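Local coordinates for invasion protein InvA (Salmonella enterica, PDB 2X49) that serves as a membrane-embedded export-apparatus protein of the Salmonella type III secretion system and takes part in invasion of the intestinal epithelium, at residues A[9-14]-A[60-65]; A[258-263]-A[298-303]; A[29-34]-A[44-49]; A[239-244]-A[292-297]. All blocks are in the same frame, centred on the assembly; numbering follows the deposited sequence.

Interaction 1: residues A[9-14]-A[60-65]; sequences PLILLV and VLLINE
The flat groups here are the peptide planes of Ile11 to Leu13 and Val60 to Leu62. They join strands 10-14 and 58-63 as antiparallel neighbours in the mixed four-stranded sheet. Ile11, Leu13, Val60 and Leu62 project from one face, Leu12 and Leu61 from the other, which packs on helix 125-139. Ile11-Leu62 and Leu13-Val60 are hydrogen-bonded pairs, and Leu12-Leu61 between them is a non-hydrogen-bonded pair. Leu62 N donates to Ile11 O at 2.9 Å, and the N-H...O angle is 175°. Leu13 N donates to Val60 O at 2.8 Å. Leu12 CA adds a CA-H...O contact to the same oxygen.

On the first face, Leu13 and Val60 lie side by side, CB to CB at 4.0 Å. On the helix face, Leu61 has CG anti to its backbone N (chi1 169°), and from there its CD1 touches Leu12 CD2 at 3.7 Å. Leu10 and Ile63 also run side by side and both reach Leu137 of that helix. Past the last pair the strands separate and water enters. One water donates to Pro9 O and accepts from Glu65 N at 2.8 Å; a second links Pro9 O to Asn64 N.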
loop_
_atom_site.group_PDB
_atom_site.type_symbol
_atom_site.label_atom_id
_atom_site.label_comp_id
_atom_site.label_asym_id
_atom_site.label_seq_id
_atom_site.Cartn_x
_atom_site.Cartn_y
_atom_site.Cartn_z
ATOM N N PRO A 9 -13.596 7.321 -14.916
ATOM C CA PRO A 9 -12.432 6.517 -15.373
ATOM C C PRO A 9 -11.076 7.010 -14.973
ATOM O O PRO A 9 -10.829 8.185 -14.775
ATOM C CB PRO A 9 -12.544 6.575 -16.897
ATOM C CG PRO A 9 -13.361 7.841 -17.153
ATOM C CD PRO A 9 -14.307 7.965 -16.024
ATOM N N LEU A 10 -10.204 6.053 -14.813
ATOM C CA LEU A 10 -8.794 6.325 -14.564
ATOM C C LEU A 10 -8.144 6.569 -15.906
ATOM O O LEU A 10 -8.543 5.977 -16.893
ATOM C CB LEU A 10 -8.135 5.105 -13.906
ATOM C CG LEU A 10 -8.654 4.716 -12.533
ATOM C CD1 LEU A 10 -8.139 3.334 -12.197
ATOM C CD2 LEU A 10 -8.275 5.732 -11.509
ATOM N N ILE A 11 -7.146 7.440 -15.952
ATOM C CA ILE A 11 -6.436 7.726 -17.204
ATOM C C ILE A 11 -4.955 7.523 -16.949
ATOM O O ILE A 11 -4.431 7.969 -15.947
ATOM C CB ILE A 11 -6.669 9.151 -17.742
ATOM C CG1 ILE A 11 -8.133 9.368 -18.048
ATOM C CG2 ILE A 11 -5.790 9.415 -19.017
ATOM C CD1 ILE A 11 -8.529 10.825 -18.310
ATOM N N LEU A 12 -4.321 6.762 -17.828
ATOM C CA LEU A 12 -2.847 6.645 -17.835
ATOM C C LEU A 12 -2.315 7.369 -19.055
ATOM O O LEU A 12 -2.660 7.046 -20.169
ATOM C CB LEU A 12 -2.405 5.198 -17.894
ATOM C CG LEU A 12 -2.894 4.278 -16.800
ATOM C CD1 LEU A 12 -2.486 2.807 -16.988
ATOM C CD2 LEU A 12 -2.369 4.755 -15.492
ATOM N N LEU A 13 -1.520 8.381 -18.823
ATOM C CA LEU A 13 -0.809 9.061 -19.942
ATOM C C LEU A 13 0.471 8.243 -20.148
ATOM O O LEU A 13 1.218 7.992 -19.233
ATOM C CB LEU A 13 -0.460 10.505 -19.618
ATOM C CG LEU A 13 -1.582 11.473 -19.201
ATOM C CD1 LEU A 13 -1.041 12.853 -18.979
ATOM C CD2 LEU A 13 -2.731 11.413 -20.217
ATOM N N VAL A 14 0.664 7.819 -21.390
ATOM C CA VAL A 14 1.776 6.951 -21.801
ATOM C C VAL A 14 2.516 7.571 -22.989
ATOM O O VAL A 14 1.993 8.408 -23.688
ATOM C CB VAL A 14 1.265 5.526 -22.151
ATOM C CG1 VAL A 14 0.425 4.963 -20.956
ATOM C CG2 VAL A 14 0.435 5.542 -23.427
ATOM N N VAL A 60 2.048 8.709 -16.504
ATOM C CA VAL A 60 1.275 9.498 -15.530
ATOM C C VAL A 60 -0.103 8.949 -15.262
ATOM O O VAL A 60 -0.893 8.592 -16.136
ATOM C CB VAL A 60 1.098 10.975 -16.016
ATOM C CG1 VAL A 60 0.512 11.927 -14.891
ATOM C CG2 VAL A 60 2.404 11.546 -16.502
ATOM N N LEU A 61 -0.407 8.902 -13.978
ATOM C CA LEU A 61 -1.734 8.485 -13.530
ATOM C C LEU A 61 -2.566 9.700 -13.186
ATOM O O LEU A 61 -2.193 10.494 -12.343
ATOM C CB LEU A 61 -1.603 7.522 -12.308
ATOM C CG LEU A 61 -2.933 7.222 -11.594
ATOM C CD1 LEU A 61 -3.847 6.414 -12.485
ATOM C CD2 LEU A 61 -2.641 6.537 -10.247
ATOM N N LEU A 62 -3.728 9.791 -13.821
ATOM C CA LEU A 62 -4.752 10.790 -13.510
ATOM C C LEU A 62 -5.960 10.106 -12.882
ATOM O O LEU A 62 -6.488 9.089 -13.330
ATOM C CB LEU A 62 -5.264 11.543 -14.743
ATOM C CG LEU A 62 -4.261 12.101 -15.704
ATOM C CD1 LEU A 62 -5.023 12.896 -16.791
ATOM C CD2 LEU A 62 -3.222 12.925 -14.957
ATOM N N ILE A 63 -6.355 10.696 -11.770
ATOM C CA ILE A 63 -7.611 10.366 -11.107
ATOM C C ILE A 63 -8.457 11.636 -11.106
ATOM O O ILE A 63 -8.033 12.734 -10.727
ATOM C CB ILE A 63 -7.382 9.806 -9.655
ATOM C CG1 ILE A 63 -6.435 8.611 -9.647
ATOM C CG2 ILE A 63 -8.765 9.500 -8.965
ATOM C CD1 ILE A 63 -6.045 8.087 -8.189
ATOM N N ASN A 64 -9.654 11.510 -11.628
ATOM C CA ASN A 64 -10.539 12.661 -11.791
ATOM C C ASN A 64 -9.939 13.680 -12.717
ATOM O O ASN A 64 -10.115 14.902 -12.582
ATOM C CB ASN A 64 -10.801 13.357 -10.450
ATOM C CG ASN A 64 -11.557 12.495 -9.494
ATOM O OD1 ASN A 64 -12.575 11.874 -9.857
ATOM N ND2 ASN A 64 -11.100 12.470 -8.230
ATOM N N GLU A 65 -9.183 13.144 -13.653
ATOM C CA GLU A 65 -8.544 13.949 -14.705
ATOM C C GLU A 65 -7.463 14.870 -14.137
ATOM O O GLU A 65 -6.951 15.774 -14.796
ATOM C CB GLU A 65 -9.565 14.760 -15.524
ATOM C CG GLU A 65 -10.042 13.991 -16.747
ATOM C CD GLU A 65 -11.083 14.754 -17.589
ATOM O OE1 GLU A 65 -10.931 15.983 -17.834
ATOM O OE2 GLU A 65 -12.080 14.114 -18.001
HETATM O O HOH W 1 -8.751 10.543 -14.571
HETATM O O HOH W 2 -10.455 8.705 -12.104
#

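Interaction 2: residues A[258-263]-A[298-303]; sequences GSTFLS and VRRFIK
The Phe301 ring meets Thr260, Phe261 and Leu262 where a small beta hairpin, strands 253-255 and 260-262, packs against helix 299-306. The strand and helix segments run at 44° to each other. Phe301 points at the strand, and its ring approaches three consecutive residues. The Thr260 and Phe301 side chains cross at about a right angle, with Thr260 CG2 against Phe301 CZ at 3.6 Å. Farther along the strand, Leu262 CB rests near Phe301 CD1 at 4.0 Å. Phe261 turns its own side chain away, so its CA is the atom that comes close to the ring. Thr260 O lies at the ring edge, in the ring plane, 3.7 Å from Phe301 CE1.

One face of the ring is taken by its neighbour in the helix. Arg300 CG sits over the ring centre. Its chi1 of 66° puts CG in the crowded position between the backbone N and the carbonyl carbon. The chain then extends from CG to NE. Phe301 CE2 in turn lies over the centre of the Arg300 guanidinium, 3.5 Å above its plane. Thr260 CB approaches the guanidinium at its edge, near the plane, 4.1 Å from NH2.

Ile249 and Ile253 also touch Phe301, extending the apolar packing beyond the two segments. Arg300 packs on helix 211-221 as well, through Ile212, Asn213 and Glu216. A water in the guanidinium plane bridges strand and helix: it donates to Thr260 O at 2.6 Å and accepts from Arg300 NE at 3.2 Å.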
loop_
_atom_site.group_PDB
_atom_site.type_symbol
_atom_site.label_atom_id
_atom_site.label_comp_id
_atom_site.label_asym_id
_atom_site.label_seq_id
_atom_site.Cartn_x
_atom_site.Cartn_y
_atom_site.Cartn_z
ATOM N N GLY A 258 -14.383 9.405 23.730
ATOM C CA GLY A 258 -14.595 9.093 22.313
ATOM C C GLY A 258 -13.380 8.447 21.677
ATOM O O GLY A 258 -13.066 7.271 21.888
ATOM N N SER A 259 -12.713 9.248 20.873
ATOM C CA SER A 259 -11.492 8.817 20.181
ATOM C C SER A 259 -10.261 9.017 21.005
ATOM O O SER A 259 -10.170 9.812 21.942
ATOM C CB SER A 259 -11.276 9.535 18.844
ATOM O OG SER A 259 -11.921 8.842 17.788
ATOM N N THR A 260 -9.295 8.243 20.585
ATOM C CA THR A 260 -7.946 8.359 21.063
ATOM C C THR A 260 -7.191 9.116 19.995
ATOM O O THR A 260 -7.259 8.790 18.798
ATOM C CB THR A 260 -7.338 6.966 21.284
ATOM O OG1 THR A 260 -8.143 6.246 22.216
ATOM C CG2 THR A 260 -5.937 7.074 21.814
ATOM N N PHE A 261 -6.476 10.142 20.428
ATOM C CA PHE A 261 -5.701 10.954 19.502
ATOM C C PHE A 261 -4.337 11.306 20.014
ATOM O O PHE A 261 -4.043 11.255 21.207
ATOM C CB PHE A 261 -6.483 12.207 19.069
ATOM C CG PHE A 261 -6.771 13.181 20.173
ATOM C CD1 PHE A 261 -5.889 14.209 20.470
ATOM C CD2 PHE A 261 -7.954 13.110 20.877
ATOM C CE1 PHE A 261 -6.171 15.131 21.484
ATOM C CE2 PHE A 261 -8.249 14.030 21.895
ATOM C CZ PHE A 261 -7.355 15.051 22.182
ATOM N N LEU A 262 -3.510 11.643 19.037
ATOM C CA LEU A 262 -2.125 12.061 19.229
ATOM C C LEU A 262 -2.070 13.560 19.310
ATOM O O LEU A 262 -2.513 14.261 18.412
ATOM C CB LEU A 262 -1.226 11.612 18.093
ATOM C CG LEU A 262 0.259 11.909 18.255
ATOM C CD1 LEU A 262 0.866 11.156 19.443
ATOM C CD2 LEU A 262 1.002 11.517 16.966
ATOM N N SER A 263 -1.496 14.026 20.403
ATOM C CA SER A 263 -1.397 15.478 20.674
ATOM C C SER A 263 0.041 15.897 20.988
ATOM O O SER A 263 0.487 15.841 22.123
ATOM C CB SER A 263 -2.368 15.848 21.804
ATOM O OG SER A 263 -2.383 17.243 22.065
ATOM N N VAL A 298 1.177 2.054 19.213
ATOM C CA VAL A 298 1.577 3.296 18.526
ATOM C C VAL A 298 1.405 3.239 16.983
ATOM O O VAL A 298 1.498 4.267 16.271
ATOM C CB VAL A 298 3.015 3.733 18.886
ATOM C CG1 VAL A 298 3.105 4.160 20.378
ATOM C CG2 VAL A 298 4.021 2.650 18.508
ATOM N N ARG A 299 1.169 2.035 16.471
ATOM C CA ARG A 299 1.139 1.784 14.996
ATOM C C ARG A 299 0.315 2.823 14.205
ATOM O O ARG A 299 0.837 3.496 13.305
ATOM C CB ARG A 299 0.602 0.370 14.660
ATOM C CG ARG A 299 0.821 -0.074 13.192
ATOM C CD ARG A 299 -0.265 -0.954 12.684
ATOM N NE ARG A 299 -1.566 -0.314 12.539
ATOM C CZ ARG A 299 -1.969 0.444 11.528
ATOM N NH1 ARG A 299 -1.158 0.671 10.493
ATOM N NH2 ARG A 299 -3.185 0.990 11.548
ATOM N N ARG A 300 -0.947 2.980 14.596
ATOM C CA ARG A 300 -1.854 3.809 13.800
ATOM C C ARG A 300 -1.461 5.277 13.859
ATOM O O ARG A 300 -1.699 6.059 12.906
ATOM C CB ARG A 300 -3.320 3.612 14.207
ATOM C CG ARG A 300 -3.694 4.061 15.584
ATOM C CD ARG A 300 -4.998 3.361 15.945
ATOM N NE ARG A 300 -5.512 3.762 17.248
ATOM C CZ ARG A 300 -5.162 3.188 18.400
ATOM N NH1 ARG A 300 -4.320 2.171 18.410
ATOM N NH2 ARG A 300 -5.683 3.625 19.554
ATOM N N PHE A 301 -0.850 5.673 14.974
ATOM C CA PHE A 301 -0.447 7.081 15.180
ATOM C C PHE A 301 0.785 7.435 14.376
ATOM O O PHE A 301 0.911 8.549 13.857
ATOM C CB PHE A 301 -0.244 7.399 16.667
ATOM C CG PHE A 301 -1.486 7.113 17.472
ATOM C CD1 PHE A 301 -2.598 7.941 17.358
ATOM C CD2 PHE A 301 -1.583 5.968 18.280
ATOM C CE1 PHE A 301 -3.782 7.664 18.074
ATOM C CE2 PHE A 301 -2.770 5.691 18.989
ATOM C CZ PHE A 301 -3.854 6.547 18.885
ATOM N N ILE A 302 1.708 6.490 14.341
ATOM C CA ILE A 302 2.908 6.643 13.519
ATOM C C ILE A 302 2.515 6.752 12.044
ATOM O O ILE A 302 3.020 7.618 11.336
ATOM C CB ILE A 302 3.938 5.546 13.762
ATOM C CG1 ILE A 302 4.486 5.693 15.173
ATOM C CG2 ILE A 302 5.092 5.636 12.734
ATOM C CD1 ILE A 302 5.257 4.457 15.679
ATOM N N LYS A 303 1.592 5.903 11.617
ATOM C CA LYS A 303 1.079 5.930 10.217
ATOM C C LYS A 303 0.511 7.320 9.898
ATOM O O LYS A 303 0.934 7.971 8.943
ATOM C CB LYS A 303 0.093 4.805 9.879
ATOM C CG LYS A 303 -0.670 5.011 8.561
ATOM C CD LYS A 303 0.200 4.766 7.314
ATOM C CE LYS A 303 -0.566 5.043 6.022
ATOM N NZ LYS A 303 0.260 5.037 4.808
HETATM O O HOH W 3 -7.210 6.413 17.811
#

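Interaction 3: residues A[29-34]-A[44-49]; sequences ERLRSQ and PEVLLR
Leu31 and Val46 form the packed side of this contact between helix 27-39 and strand 46-50. This helix leads into the strand and belongs to the beta-alpha-beta connection between the parallel neighbours 10-14 and 46-50. The two side chains cross at about a right angle, Leu31 CD2 against Val46 CG2 at 3.9 Å. Both residues are buried. Leu31 also touches Leu43 and Tyr130, the latter on helix 125-139.

Arg32 carries the contact outward. Its CG packs on the same Val46 CG2 methyl, again at 3.9 Å, as the two side chains slide past each other in opposite directions. The chain bends at chi3 (84°), which brings Arg32 NE to 3.0 Å from Pro44 O. NH2 donates to the carbonyl of Leu43. Glu45 N lies over one face of the guanidinium, 3.5 Å above the plane and offset toward the rim.

The exposed side is looser. Glu45 OE1 is 4.0 Å from Arg32 NH1 and well out of the guanidinium plane. It accepts no guanidinium hydrogen, so the two charges attract without forming a salt bridge. The chemistry implies that Arg32 is anchored by the Leu43 carbonyl and by packing of its CG on Val46, while the exposed carboxylate probably adds only a modest, solvent-weakened attraction.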
loop_
_atom_site.group_PDB
_atom_site.type_symbol
_atom_site.label_atom_id
_atom_site.label_comp_id
_atom_site.label_asym_id
_atom_site.label_seq_id
_atom_site.Cartn_x
_atom_site.Cartn_y
_atom_site.Cartn_z
ATOM N N GLU A 29 -6.357 -3.919 -18.966
ATOM C CA GLU A 29 -7.231 -5.053 -18.610
ATOM C C GLU A 29 -6.598 -5.816 -17.460
ATOM O O GLU A 29 -7.270 -6.220 -16.505
ATOM C CB GLU A 29 -7.525 -5.949 -19.823
ATOM C CG GLU A 29 -8.114 -5.159 -21.047
ATOM C CD GLU A 29 -7.073 -4.795 -22.184
ATOM O OE1 GLU A 29 -7.217 -5.306 -23.337
ATOM O OE2 GLU A 29 -6.143 -3.985 -21.950
ATOM N N ARG A 30 -5.279 -5.912 -17.532
ATOM C CA ARG A 30 -4.522 -6.683 -16.530
ATOM C C ARG A 30 -4.444 -5.928 -15.186
ATOM O O ARG A 30 -4.494 -6.523 -14.096
ATOM C CB ARG A 30 -3.128 -7.021 -17.025
ATOM C CG ARG A 30 -3.166 -8.168 -17.969
ATOM C CD ARG A 30 -1.882 -8.196 -18.812
ATOM N NE ARG A 30 -0.752 -8.624 -17.996
ATOM C CZ ARG A 30 0.528 -8.586 -18.358
ATOM N NH1 ARG A 30 0.907 -8.140 -19.553
ATOM N NH2 ARG A 30 1.447 -9.021 -17.504
ATOM N N LEU A 31 -4.350 -4.611 -15.274
ATOM C CA LEU A 31 -4.410 -3.748 -14.072
ATOM C C LEU A 31 -5.709 -4.011 -13.330
ATOM O O LEU A 31 -5.731 -4.186 -12.091
ATOM C CB LEU A 31 -4.252 -2.250 -14.394
ATOM C CG LEU A 31 -4.556 -1.247 -13.283
ATOM C CD1 LEU A 31 -3.571 -1.488 -12.142
ATOM C CD2 LEU A 31 -4.461 0.230 -13.830
ATOM N N ARG A 32 -6.787 -4.041 -14.088
ATOM C CA ARG A 32 -8.138 -4.185 -13.494
ATOM C C ARG A 32 -8.326 -5.564 -12.933
ATOM O O ARG A 32 -8.801 -5.720 -11.803
ATOM C CB ARG A 32 -9.281 -3.848 -14.453
ATOM C CG ARG A 32 -9.273 -2.385 -14.807
ATOM C CD ARG A 32 -10.371 -2.039 -15.758
ATOM N NE ARG A 32 -11.589 -1.815 -14.987
ATOM C CZ ARG A 32 -12.829 -2.070 -15.380
ATOM N NH1 ARG A 32 -13.096 -2.602 -16.561
ATOM N NH2 ARG A 32 -13.819 -1.785 -14.563
ATOM N N SER A 33 -7.908 -6.570 -13.666
ATOM C CA SER A 33 -8.154 -7.934 -13.211
ATOM C C SER A 33 -7.309 -8.268 -12.007
ATOM O O SER A 33 -7.780 -8.890 -11.035
ATOM C CB SER A 33 -7.954 -8.976 -14.332
ATOM O OG SER A 33 -6.684 -8.860 -14.903
ATOM N N GLN A 34 -6.053 -7.850 -12.059
ATOM C CA GLN A 34 -5.088 -8.163 -10.975
ATOM C C GLN A 34 -5.433 -7.407 -9.690
ATOM O O GLN A 34 -5.278 -7.939 -8.587
ATOM C CB GLN A 34 -3.636 -7.932 -11.356
ATOM C CG GLN A 34 -2.707 -8.640 -10.359
ATOM C CD GLN A 34 -2.880 -10.178 -10.353
ATOM O OE1 GLN A 34 -3.017 -10.807 -11.402
ATOM N NE2 GLN A 34 -2.836 -10.785 -9.165
ATOM N N PRO A 44 -12.355 1.427 -11.606
ATOM C CA PRO A 44 -13.035 1.961 -12.771
ATOM C C PRO A 44 -12.333 1.547 -14.042
ATOM O O PRO A 44 -11.256 0.961 -14.014
ATOM C CB PRO A 44 -12.826 3.476 -12.633
ATOM C CG PRO A 44 -12.494 3.684 -11.187
ATOM C CD PRO A 44 -11.719 2.494 -10.816
ATOM N N GLU A 45 -12.980 1.866 -15.127
ATOM C CA GLU A 45 -12.350 1.711 -16.465
ATOM C C GLU A 45 -11.072 2.506 -16.526
ATOM O O GLU A 45 -10.861 3.498 -15.823
ATOM C CB GLU A 45 -13.300 2.226 -17.537
ATOM C CG GLU A 45 -14.605 1.481 -17.682
ATOM C CD GLU A 45 -14.555 0.423 -18.748
ATOM O OE1 GLU A 45 -13.487 0.221 -19.370
ATOM O OE2 GLU A 45 -15.615 -0.145 -19.017
ATOM N N VAL A 46 -10.132 1.945 -17.264
ATOM C CA VAL A 46 -8.813 2.516 -17.442
ATOM C C VAL A 46 -8.616 2.869 -18.898
ATOM O O VAL A 46 -8.738 2.040 -19.775
ATOM C CB VAL A 46 -7.754 1.532 -17.011
ATOM C CG1 VAL A 46 -6.354 2.078 -17.327
ATOM C CG2 VAL A 46 -7.864 1.163 -15.489
ATOM N N LEU A 47 -8.427 4.147 -19.129
ATOM C CA LEU A 47 -8.206 4.717 -20.478
ATOM C C LEU A 47 -6.722 5.051 -20.640
ATOM O O LEU A 47 -6.069 5.577 -19.742
ATOM C CB LEU A 47 -9.060 5.980 -20.758
ATOM C CG LEU A 47 -10.526 5.893 -20.341
ATOM C CD1 LEU A 47 -11.264 7.217 -20.518
ATOM C CD2 LEU A 47 -11.246 4.816 -21.128
ATOM N N LEU A 48 -6.191 4.701 -21.783
ATOM C CA LEU A 48 -4.825 5.149 -22.181
ATOM C C LEU A 48 -4.923 6.356 -23.101
ATOM O O LEU A 48 -5.755 6.425 -24.023
ATOM C CB LEU A 48 -4.007 4.058 -22.914
ATOM C CG LEU A 48 -3.828 2.704 -22.236
ATOM C CD1 LEU A 48 -2.829 1.811 -23.013
ATOM C CD2 LEU A 48 -3.471 2.746 -20.786
ATOM N N ARG A 49 -4.036 7.304 -22.840
ATOM C CA ARG A 49 -3.927 8.538 -23.629
ATOM C C ARG A 49 -2.458 8.839 -23.882
ATOM O O ARG A 49 -1.640 8.614 -23.018
ATOM C CB ARG A 49 -4.614 9.691 -22.903
ATOM C CG ARG A 49 -4.542 11.029 -23.561
ATOM C CD ARG A 49 -5.538 12.037 -22.914
ATOM N NE ARG A 49 -6.882 11.467 -22.718
ATOM C CZ ARG A 49 -7.875 12.077 -22.066
ATOM N NH1 ARG A 49 -7.685 13.274 -21.535
ATOM N NH2 ARG A 49 -9.059 11.486 -21.927
#

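Interaction 4: residues A[239-244]-A[292-297]; sequences VMVSAE and LLTSVD
Leu292 packs against Val239 and Val241 at the apolar centre of this parallel strand pair. Strands 236-240 and 291-294 are the two inner strands of a four-stranded parallel sheet. Leu292 CG is anti to its backbone N (chi1 -164°). From there the CD1 methyl reaches Val239 CG1 at 3.6 Å. Val241 meets Leu292 at about a right angle, and its CG2 presses on Leu292 CG at 3.5 Å, tighter than a usual carbon contact. Ile302 and Ile306 of helix 299-306 also touch Leu292 on this face.

On the other face Met240 crosses Leu293 obliquely. The methionine chain is bent at chi2 and chi3, and its CE lies 3.7 Å from Leu293 CD1.

Between the faces the backbones pair. Leu293 N donates to Val239 O at 2.9 Å, and Val241 N to Leu293 O at 3.1 Å. Leu292 CA adds a CA-H...O contact to Val239 O.

The polar edge begins where the strands end. Thr294 OG1 comes within 4.0 Å of Val241 CB. Thr294 OG1 and Ser295 OG both bond to the Glu246 carboxylate, and Asp297 forms a salt bridge with Arg250, all on helix 243-252. Ser242 is the N-cap of that helix, and its OG caps Val245 N. The chemistry thus changes from close methyl packing inside the sheet to polar bonds at the strand ends. Those of Thr294, Ser295 and Asp297 fasten the end of strand 291-294 to helix 243-252, which the 239-244 segment enters.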
loop_
_atom_site.group_PDB
_atom_site.type_symbol
_atom_site.label_atom_id
_atom_site.label_comp_id
_atom_site.label_asym_id
_atom_site.label_seq_id
_atom_site.Cartn_x
_atom_site.Cartn_y
_atom_site.Cartn_z
ATOM N N VAL A 239 12.024 -1.824 8.296
ATOM C CA VAL A 239 12.698 -0.835 9.146
ATOM C C VAL A 239 12.020 -0.852 10.515
ATOM O O VAL A 239 10.813 -0.835 10.640
ATOM C CB VAL A 239 12.615 0.565 8.510
ATOM C CG1 VAL A 239 13.132 1.646 9.474
ATOM C CG2 VAL A 239 13.361 0.606 7.155
ATOM N N MET A 240 12.810 -0.902 11.571
ATOM C CA MET A 240 12.244 -0.988 12.929
ATOM C C MET A 240 12.233 0.391 13.530
ATOM O O MET A 240 13.152 1.151 13.341
ATOM C CB MET A 240 13.085 -1.936 13.771
ATOM C CG MET A 240 12.578 -2.164 15.198
ATOM S SD MET A 240 12.826 -3.889 15.629
ATOM C CE MET A 240 11.762 -4.565 14.361
ATOM N N VAL A 241 11.176 0.700 14.234
ATOM C CA VAL A 241 11.098 1.937 15.035
ATOM C C VAL A 241 11.785 1.664 16.390
ATOM O O VAL A 241 11.516 0.693 17.067
ATOM C CB VAL A 241 9.632 2.405 15.253
ATOM C CG1 VAL A 241 9.594 3.718 16.016
ATOM C CG2 VAL A 241 8.876 2.524 13.917
ATOM N N SER A 242 12.659 2.568 16.767
ATOM C CA SER A 242 13.390 2.510 18.058
ATOM C C SER A 242 12.485 2.765 19.232
ATOM O O SER A 242 11.456 3.409 19.144
ATOM C CB SER A 242 14.545 3.508 18.100
ATOM O OG SER A 242 14.072 4.824 18.140
ATOM N N ALA A 243 12.896 2.220 20.349
ATOM C CA ALA A 243 12.108 2.332 21.577
ATOM C C ALA A 243 11.995 3.799 21.937
ATOM O O ALA A 243 11.036 4.271 22.529
ATOM C CB ALA A 243 12.759 1.504 22.753
ATOM N N GLU A 244 12.967 4.536 21.462
ATOM C CA GLU A 244 13.047 5.977 21.756
ATOM C C GLU A 244 11.924 6.735 21.096
ATOM O O GLU A 244 11.188 7.493 21.724
ATOM C CB GLU A 244 14.397 6.542 21.321
ATOM C CG GLU A 244 15.486 6.247 22.332
ATOM C CD GLU A 244 16.216 4.892 22.152
ATOM O OE1 GLU A 244 15.724 3.982 21.440
ATOM O OE2 GLU A 244 17.311 4.744 22.736
ATOM N N LEU A 292 7.390 -0.411 7.970
ATOM C CA LEU A 292 7.892 0.040 9.269
ATOM C C LEU A 292 7.228 -0.825 10.340
ATOM O O LEU A 292 6.085 -1.031 10.265
ATOM C CB LEU A 292 7.540 1.504 9.483
ATOM C CG LEU A 292 8.205 2.319 10.533
ATOM C CD1 LEU A 292 9.746 2.196 10.504
ATOM C CD2 LEU A 292 7.750 3.741 10.195
ATOM N N LEU A 293 8.013 -1.333 11.271
ATOM C CA LEU A 293 7.525 -2.230 12.348
ATOM C C LEU A 293 7.524 -1.514 13.669
ATOM O O LEU A 293 8.513 -0.941 14.081
ATOM C CB LEU A 293 8.440 -3.459 12.489
ATOM C CG LEU A 293 8.568 -4.375 11.288
ATOM C CD1 LEU A 293 9.506 -5.577 11.610
ATOM C CD2 LEU A 293 7.184 -4.818 10.847
ATOM N N THR A 294 6.399 -1.610 14.340
ATOM C CA THR A 294 6.251 -0.988 15.650
ATOM C C THR A 294 5.307 -1.717 16.577
ATOM O O THR A 294 4.652 -2.663 16.211
ATOM C CB THR A 294 5.773 0.431 15.528
ATOM O OG1 THR A 294 6.126 1.115 16.741
ATOM C CG2 THR A 294 4.310 0.431 15.241
ATOM N N SER A 295 5.239 -1.239 17.807
ATOM C CA SER A 295 4.292 -1.783 18.797
ATOM C C SER A 295 2.859 -1.484 18.396
ATOM O O SER A 295 2.562 -0.468 17.756
ATOM C CB SER A 295 4.554 -1.217 20.200
ATOM O OG SER A 295 5.863 -1.529 20.720
ATOM N N VAL A 296 1.954 -2.368 18.787
ATOM C CA VAL A 296 0.547 -2.175 18.418
ATOM C C VAL A 296 0.001 -0.869 18.992
ATOM O O VAL A 296 -0.836 -0.233 18.406
ATOM C CB VAL A 296 -0.409 -3.352 18.828
ATOM C CG1 VAL A 296 -0.463 -3.486 20.328
ATOM C CG2 VAL A 296 -1.775 -3.083 18.235
ATOM N N ASP A 297 0.473 -0.478 20.159
ATOM C CA ASP A 297 -0.091 0.734 20.803
ATOM C C ASP A 297 0.156 2.038 20.056
ATOM O O ASP A 297 -0.583 3.013 20.231
ATOM C CB ASP A 297 0.209 0.832 22.310
ATOM C CG ASP A 297 1.665 1.036 22.657
ATOM O OD1 ASP A 297 2.544 0.886 21.804
ATOM O OD2 ASP A 297 1.934 1.301 23.859
#

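How the interactions relate
From the N terminus, strand 10-14 leads through helices to 29-34 and strand 46-50, where interaction 3 closes a short loop. Interaction 1 closes the larger loop when the chain returns at 60-65, so interaction 3 is nested inside it. They touch: Leu10 and Leu12 pair by backbone with strand 46-50 in the same mixed sheet. Interactions 2 and 4 follow much later. Their segments alternate (239-244, 258-263, 292-297, 298-303), so the loops cross. Helix 299-306 packs on both the hairpin of interaction 2 and the parallel sheet of interaction 4, Arg299 and Ile302 touching Thr294. The centres of interactions 1 and 4 are about 36 Å apart, on opposite sides of the chain's centre.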